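Local coordinates for protein sortase (Actinomyces oris, PDB 2XWG) that probably acts as a class C sortase, a cysteine transpeptidase that joins pilin subunits in the assembly of fimbriae on the bacterial surface, at residues 189-192 and 193-197. Numbering follows the deposited sequence.
Sequences TVVK and PEETD
Pro193 follows Lys192 directly and occupies the second position of a type I beta turn that runs from Lys192 to Glu195; its ring lies against Arg222 of the neighbouring strand 221-229. Glu194 takes the third position. Its chi1 of 56° tucks CG into the space flanked by its own N and C, and a bend at chi2 then carries the carboxylate back beside the lysine, where Glu194 OE2 lies 3.3 Å from Lys192 CD. Glu195 closes the turn: Glu195 N donates to Lys192 O at 2.8 Å, with a bent N-H...O angle of 140° and the donor above the carbonyl plane. With CG anti to its carbonyl carbon, the straight Glu195 side chain runs across Lys192. Glu195 OE2 touches Lys192 CD at 3.2 Å and reaches Lys192 NZ at 3.6 Å, a salt bridge on the exposed surface. The other oxygen, Glu195 OE1, lies 3.5 Å from Val191 CG2, while Val191 CG1 sits 3.3 Å from Glu195 O. Glu195 also centres an inverse gamma turn, after which Thr196 OG1 is hydrogen-bonded to Ile74 O. The arrangement is a type I beta turn with an i to i+3 lysine-glutamate salt bridge, leading out of strand 179-191 of the sortase beta-barrel into the loop before strand 206-214, which carries the predicted catalytic Cys213.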
ATOM      1  N   THR A 189       4.192  14.758  -0.791  1.00 59.08           N
ATOM      2  CA  THR A 189       3.029  15.628  -0.795  1.00 59.75           C
ATOM      3  C   THR A 189       2.230  15.491   0.487  1.00 57.72           C
ATOM      4  O   THR A 189       1.873  14.381   0.865  1.00 56.75           O
ATOM      5  CB  THR A 189       2.091  15.227  -1.941  1.00 62.72           C
ATOM      6  OG1 THR A 189       2.656  15.643  -3.189  1.00 69.98           O
ATOM      7  CG2 THR A 189       0.735  15.879  -1.759  1.00 64.38           C
ATOM      8  N   VAL A 190       1.950  16.605   1.158  1.00 47.23           N
ATOM      9  CA  VAL A 190       1.090  16.589   2.335  1.00 41.87           C
ATOM     10  C   VAL A 190      -0.290  16.953   1.851  1.00 41.26           C
ATOM     11  O   VAL A 190      -0.419  17.514   0.787  1.00 49.34           O
ATOM     12  CB  VAL A 190       1.596  17.547   3.403  1.00 41.77           C
ATOM     13  CG1 VAL A 190       0.566  17.729   4.488  1.00 37.41           C
ATOM     14  CG2 VAL A 190       2.883  16.997   3.985  1.00 40.88           C
ATOM     15  N   VAL A 191      -1.331  16.607   2.589  1.00 39.57           N
ATOM     16  CA  VAL A 191      -2.656  16.637   1.995  1.00 40.14           C
ATOM     17  C   VAL A 191      -3.709  16.469   3.071  1.00 44.50           C
ATOM     18  O   VAL A 191      -3.412  15.996   4.146  1.00 47.31           O
ATOM     19  CB  VAL A 191      -2.770  15.551   0.896  1.00 44.94           C
ATOM     20  CG1 VAL A 191      -4.001  14.654   1.088  1.00 43.99           C
ATOM     21  CG2 VAL A 191      -2.749  16.188  -0.474  1.00 44.71           C
ATOM     22  N   LYS A 192      -4.930  16.903   2.803  1.00 53.28           N
ATOM     23  CA  LYS A 192      -6.013  16.748   3.761  1.00 54.83           C
ATOM     24  C   LYS A 192      -6.628  15.372   3.583  1.00 52.67           C
ATOM     25  O   LYS A 192      -6.650  14.850   2.469  1.00 53.02           O
ATOM     26  CB  LYS A 192      -7.092  17.813   3.525  1.00 58.86           C
ATOM     27  CG  LYS A 192      -6.741  19.203   4.000  1.00 66.08           C
ATOM     28  CD  LYS A 192      -7.880  20.175   3.681  1.00 73.82           C
ATOM     29  CE  LYS A 192      -7.474  21.625   3.950  1.00 81.21           C
ATOM     30  NZ  LYS A 192      -6.251  22.014   3.167  1.00 81.18           N
ATOM     31  N   PRO A 193      -7.180  14.807   4.663  1.00 41.66           N
ATOM     32  CA  PRO A 193      -7.778  13.472   4.691  1.00 44.54           C
ATOM     33  C   PRO A 193      -8.756  13.192   3.550  1.00 52.80           C
ATOM     34  O   PRO A 193      -8.830  12.063   3.024  1.00 47.61           O
ATOM     35  CB  PRO A 193      -8.530  13.465   6.017  1.00 43.86           C
ATOM     36  CG  PRO A 193      -7.743  14.372   6.872  1.00 44.40           C
ATOM     37  CD  PRO A 193      -7.279  15.472   5.971  1.00 44.81           C
ATOM     38  N   GLU A 194      -9.526  14.201   3.178  1.00 61.13           N
ATOM     39  CA  GLU A 194     -10.557  13.977   2.176  1.00 65.99           C
ATOM     40  C   GLU A 194      -9.994  14.135   0.760  1.00 63.54           C
ATOM     41  O   GLU A 194     -10.614  13.696  -0.218  1.00 66.24           O
ATOM     42  CB  GLU A 194     -11.790  14.864   2.437  1.00 68.79           C
ATOM     43  CG  GLU A 194     -11.516  16.370   2.523  1.00 80.89           C
ATOM     44  CD  GLU A 194     -10.945  16.828   3.875  1.00 82.32           C
ATOM     45  OE1 GLU A 194     -11.125  16.098   4.893  1.00 78.84           O
ATOM     46  OE2 GLU A 194     -10.325  17.926   3.906  1.00 79.28           O
ATOM     47  N   GLU A 195      -8.803  14.727   0.671  1.00 50.07           N
ATOM     48  CA  GLU A 195      -8.124  14.950  -0.602  1.00 53.02           C
ATOM     49  C   GLU A 195      -7.464  13.670  -1.130  1.00 56.92           C
ATOM     50  O   GLU A 195      -6.273  13.417  -0.908  1.00 53.22           O
ATOM     51  CB  GLU A 195      -7.096  16.073  -0.468  1.00 52.81           C
ATOM     52  CG  GLU A 195      -7.718  17.458  -0.220  1.00 59.97           C
ATOM     53  CD  GLU A 195      -6.678  18.543   0.069  1.00 65.26           C
ATOM     54  OE1 GLU A 195      -5.499  18.375  -0.336  1.00 58.82           O
ATOM     55  OE2 GLU A 195      -7.039  19.566   0.705  1.00 72.93           O
ATOM     56  N   THR A 196      -8.244  12.899  -1.875  1.00 55.26           N
ATOM     57  CA  THR A 196      -7.904  11.527  -2.233  1.00 49.78           C
ATOM     58  C   THR A 196      -7.546  11.293  -3.712  1.00 56.13           C
ATOM     59  O   THR A 196      -7.005  10.244  -4.065  1.00 54.75           O
ATOM     60  CB  THR A 196      -9.079  10.639  -1.854  1.00 48.53           C
ATOM     61  OG1 THR A 196      -8.711   9.855  -0.718  1.00 49.60           O
ATOM     62  CG2 THR A 196      -9.514   9.758  -3.019  1.00 54.54           C
ATOM     63  N   ASP A 197      -7.830  12.273  -4.573  1.00 62.12           N
ATOM     64  CA  ASP A 197      -7.628  12.126  -6.020  1.00 61.33           C
ATOM     65  C   ASP A 197      -6.301  11.498  -6.444  1.00 59.19           C
ATOM     66  O   ASP A 197      -6.236  10.857  -7.501  1.00 57.60           O
ATOM     67  CB  ASP A 197      -7.769  13.473  -6.734  1.00 66.74           C
ATOM     68  CG  ASP A 197      -9.198  13.966  -6.773  1.00 72.26           C
ATOM     69  OD1 ASP A 197     -10.110  13.146  -6.506  1.00 68.08           O
ATOM     70  OD2 ASP A 197      -9.404  15.170  -7.079  1.00 69.64           O
TER